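PDB 4IPA: putative curved DNA-binding protein from Chaetomium thermophilum var. thermophilum DSM 1495, which probably acts in ribosome biogenesis as an Arx1 factor built on a methionine aminopeptidase-like fold, with DNA binding only tentatively assigned. Local coordinates for residues A[297-302]-A[306-311]. Numbering follows the deposited sequence.
Sequences KKFGTF and LRQLED
The ring of Phe299 pushes its far end against Gln308 and Leu309, a compact example of packing in which no hydrogen bond joins segments 297-302 and 306-311. It links the end of helix 286-299 to the loop between strand 304-305 and helix 312-324, where Glu310 N bonds to Glu294 of the former helix and Leu309 touches Ala315 of the latter. CG of Phe299 stands anti to the carbonyl carbon (chi1 -59°), which carries CE1, CZ and CE2 toward 306-311. Gln308 touches the CZ-CE1 end of the ring with CB and its amide group: CB lies 3.9 Å from Phe299 CZ, and the amide slants past, Gln308 NE2 coming to 3.9 Å from Phe299 CE1. Ring and amide planes are 42° apart, neither stacked nor perpendicular. Beside this, Leu309 CD2 reaches the ring edge near its plane, 4.2 Å from Phe299 CE2. One ring face is taken by Lys298, whose CG lies over the ring centre, 3.4 Å above its plane, while its NZ forms a salt bridge with Glu65. Phe304 also meets the ring, and Phe81 of strand 79-88 touches both Phe299 and Gln308. Within 297-302, a type II' beta turn from Phe299 to Phe302 takes the chain on through Gly300, with its positive phi. Gln308 OE1 accepts a hydrogen bond from Ser305 N of strand 304-305, which helps fix the amide, and its contact with Phe299 is largely van der Waals.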
loop_
_atom_site.group_PDB
_atom_site.type_symbol
_atom_site.label_atom_id
_atom_site.label_comp_id
_atom_site.label_asym_id
_atom_site.label_seq_id
_atom_site.Cartn_x
_atom_site.Cartn_y
_atom_site.Cartn_z
ATOM N N LYS A 297 12.609 17.194 -9.266
ATOM C CA LYS A 297 12.800 18.123 -8.164
ATOM C C LYS A 297 11.778 17.971 -7.042
ATOM O O LYS A 297 12.128 18.019 -5.869
ATOM C CB LYS A 297 12.853 19.561 -8.681
ATOM C CG LYS A 297 14.123 19.858 -9.479
ATOM C CD LYS A 297 13.959 21.115 -10.337
ATOM C CE LYS A 297 15.299 21.832 -10.579
ATOM N NZ LYS A 297 15.152 23.050 -11.448
ATOM N N LYS A 298 10.515 17.780 -7.380
ATOM C CA LYS A 298 9.520 17.687 -6.330
ATOM C C LYS A 298 9.460 16.272 -5.704
ATOM O O LYS A 298 9.417 16.120 -4.487
ATOM C CB LYS A 298 8.158 18.132 -6.862
ATOM C CG LYS A 298 6.995 17.910 -5.908
ATOM C CD LYS A 298 6.318 19.223 -5.554
ATOM C CE LYS A 298 4.837 19.035 -5.273
ATOM N NZ LYS A 298 4.501 19.269 -3.840
ATOM N N PHE A 299 9.490 15.240 -6.539
ATOM C CA PHE A 299 9.187 13.895 -6.064
ATOM C C PHE A 299 10.390 12.960 -6.064
ATOM O O PHE A 299 10.353 11.909 -5.427
ATOM C CB PHE A 299 8.054 13.283 -6.908
ATOM C CG PHE A 299 6.791 14.081 -6.878
ATOM C CD1 PHE A 299 6.034 14.162 -5.711
ATOM C CD2 PHE A 299 6.363 14.774 -7.999
ATOM C CE1 PHE A 299 4.889 14.914 -5.672
ATOM C CE2 PHE A 299 5.205 15.528 -7.958
ATOM C CZ PHE A 299 4.473 15.595 -6.802
ATOM N N GLY A 300 11.446 13.327 -6.786
ATOM C CA GLY A 300 12.554 12.414 -6.965
ATOM C C GLY A 300 12.084 11.131 -7.630
ATOM O O GLY A 300 11.579 11.147 -8.752
ATOM N N THR A 301 12.221 10.011 -6.934
ATOM C CA THR A 301 11.848 8.732 -7.512
ATOM C C THR A 301 10.578 8.170 -6.862
ATOM O O THR A 301 10.265 6.982 -7.006
ATOM C CB THR A 301 12.994 7.738 -7.358
ATOM O OG1 THR A 301 13.372 7.695 -5.980
ATOM C CG2 THR A 301 14.207 8.198 -8.178
ATOM N N PHE A 302 9.844 9.026 -6.157
ATOM C CA PHE A 302 8.643 8.583 -5.463
ATOM C C PHE A 302 7.363 8.713 -6.307
ATOM O O PHE A 302 7.252 9.587 -7.178
ATOM C CB PHE A 302 8.511 9.285 -4.111
ATOM C CG PHE A 302 9.553 8.849 -3.093
ATOM C CD1 PHE A 302 9.413 7.638 -2.410
ATOM C CD2 PHE A 302 10.666 9.651 -2.819
ATOM C CE1 PHE A 302 10.369 7.220 -1.472
ATOM C CE2 PHE A 302 11.628 9.256 -1.879
ATOM C CZ PHE A 302 11.482 8.032 -1.196
ATOM N N LEU A 306 -0.394 12.778 -11.610
ATOM C CA LEU A 306 -0.394 13.879 -12.579
ATOM C C LEU A 306 -1.186 15.104 -12.101
ATOM O O LEU A 306 -0.872 16.230 -12.464
ATOM C CB LEU A 306 -0.954 13.421 -13.920
ATOM C CG LEU A 306 -0.210 12.360 -14.733
ATOM C CD1 LEU A 306 -0.925 12.182 -16.081
ATOM C CD2 LEU A 306 1.243 12.717 -14.945
ATOM N N ARG A 307 -2.230 14.894 -11.313
ATOM C CA ARG A 307 -2.990 16.034 -10.805
ATOM C C ARG A 307 -2.140 16.918 -9.885
ATOM O O ARG A 307 -2.505 18.051 -9.607
ATOM C CB ARG A 307 -4.259 15.593 -10.067
ATOM C CG ARG A 307 -5.248 16.739 -9.867
ATOM C CD ARG A 307 -5.737 16.879 -8.419
ATOM N NE ARG A 307 -4.692 17.299 -7.483
ATOM C CZ ARG A 307 -4.259 16.542 -6.475
ATOM N NH1 ARG A 307 -4.791 15.333 -6.287
ATOM N NH2 ARG A 307 -3.312 16.987 -5.652
ATOM N N GLN A 308 -1.003 16.407 -9.422
ATOM C CA GLN A 308 -0.179 17.172 -8.497
ATOM C C GLN A 308 0.692 18.176 -9.215
ATOM O O GLN A 308 1.191 19.113 -8.596
ATOM C CB GLN A 308 0.706 16.253 -7.656
ATOM C CG GLN A 308 -0.009 15.599 -6.490
ATOM C CD GLN A 308 0.845 14.533 -5.824
ATOM O OE1 GLN A 308 1.224 13.542 -6.457
ATOM N NE2 GLN A 308 1.168 14.738 -4.541
ATOM N N LEU A 309 0.895 17.970 -10.512
ATOM C CA LEU A 309 1.798 18.834 -11.275
ATOM C C LEU A 309 1.205 20.233 -11.424
ATOM O O LEU A 309 0.014 20.423 -11.204
ATOM C CB LEU A 309 2.106 18.227 -12.643
ATOM C CG LEU A 309 2.852 16.895 -12.579
ATOM C CD1 LEU A 309 3.245 16.422 -13.976
ATOM C CD2 LEU A 309 4.075 17.037 -11.717
ATOM N N GLU A 310 2.040 21.201 -11.798
ATOM C CA GLU A 310 1.622 22.600 -11.916
ATOM C C GLU A 310 0.531 22.838 -12.953
ATOM O O GLU A 310 -0.342 23.674 -12.748
ATOM C CB GLU A 310 2.818 23.505 -12.246
ATOM C CG GLU A 310 3.859 23.626 -11.146
ATOM C CD GLU A 310 5.046 24.498 -11.551
ATOM O OE1 GLU A 310 4.896 25.325 -12.478
ATOM O OE2 GLU A 310 6.134 24.352 -10.948
ATOM N N ASP A 311 0.598 22.121 -14.073
ATOM C CA ASP A 311 -0.339 22.348 -15.178
ATOM C C ASP A 311 -0.777 21.051 -15.863
ATOM O O ASP A 311 0.047 20.353 -16.457
ATOM C CB ASP A 311 0.277 23.292 -16.222
ATOM C CG ASP A 311 -0.667 23.570 -17.379
ATOM O OD1 ASP A 311 -0.718 22.761 -18.335
ATOM O OD2 ASP A 311 -1.373 24.597 -17.332
#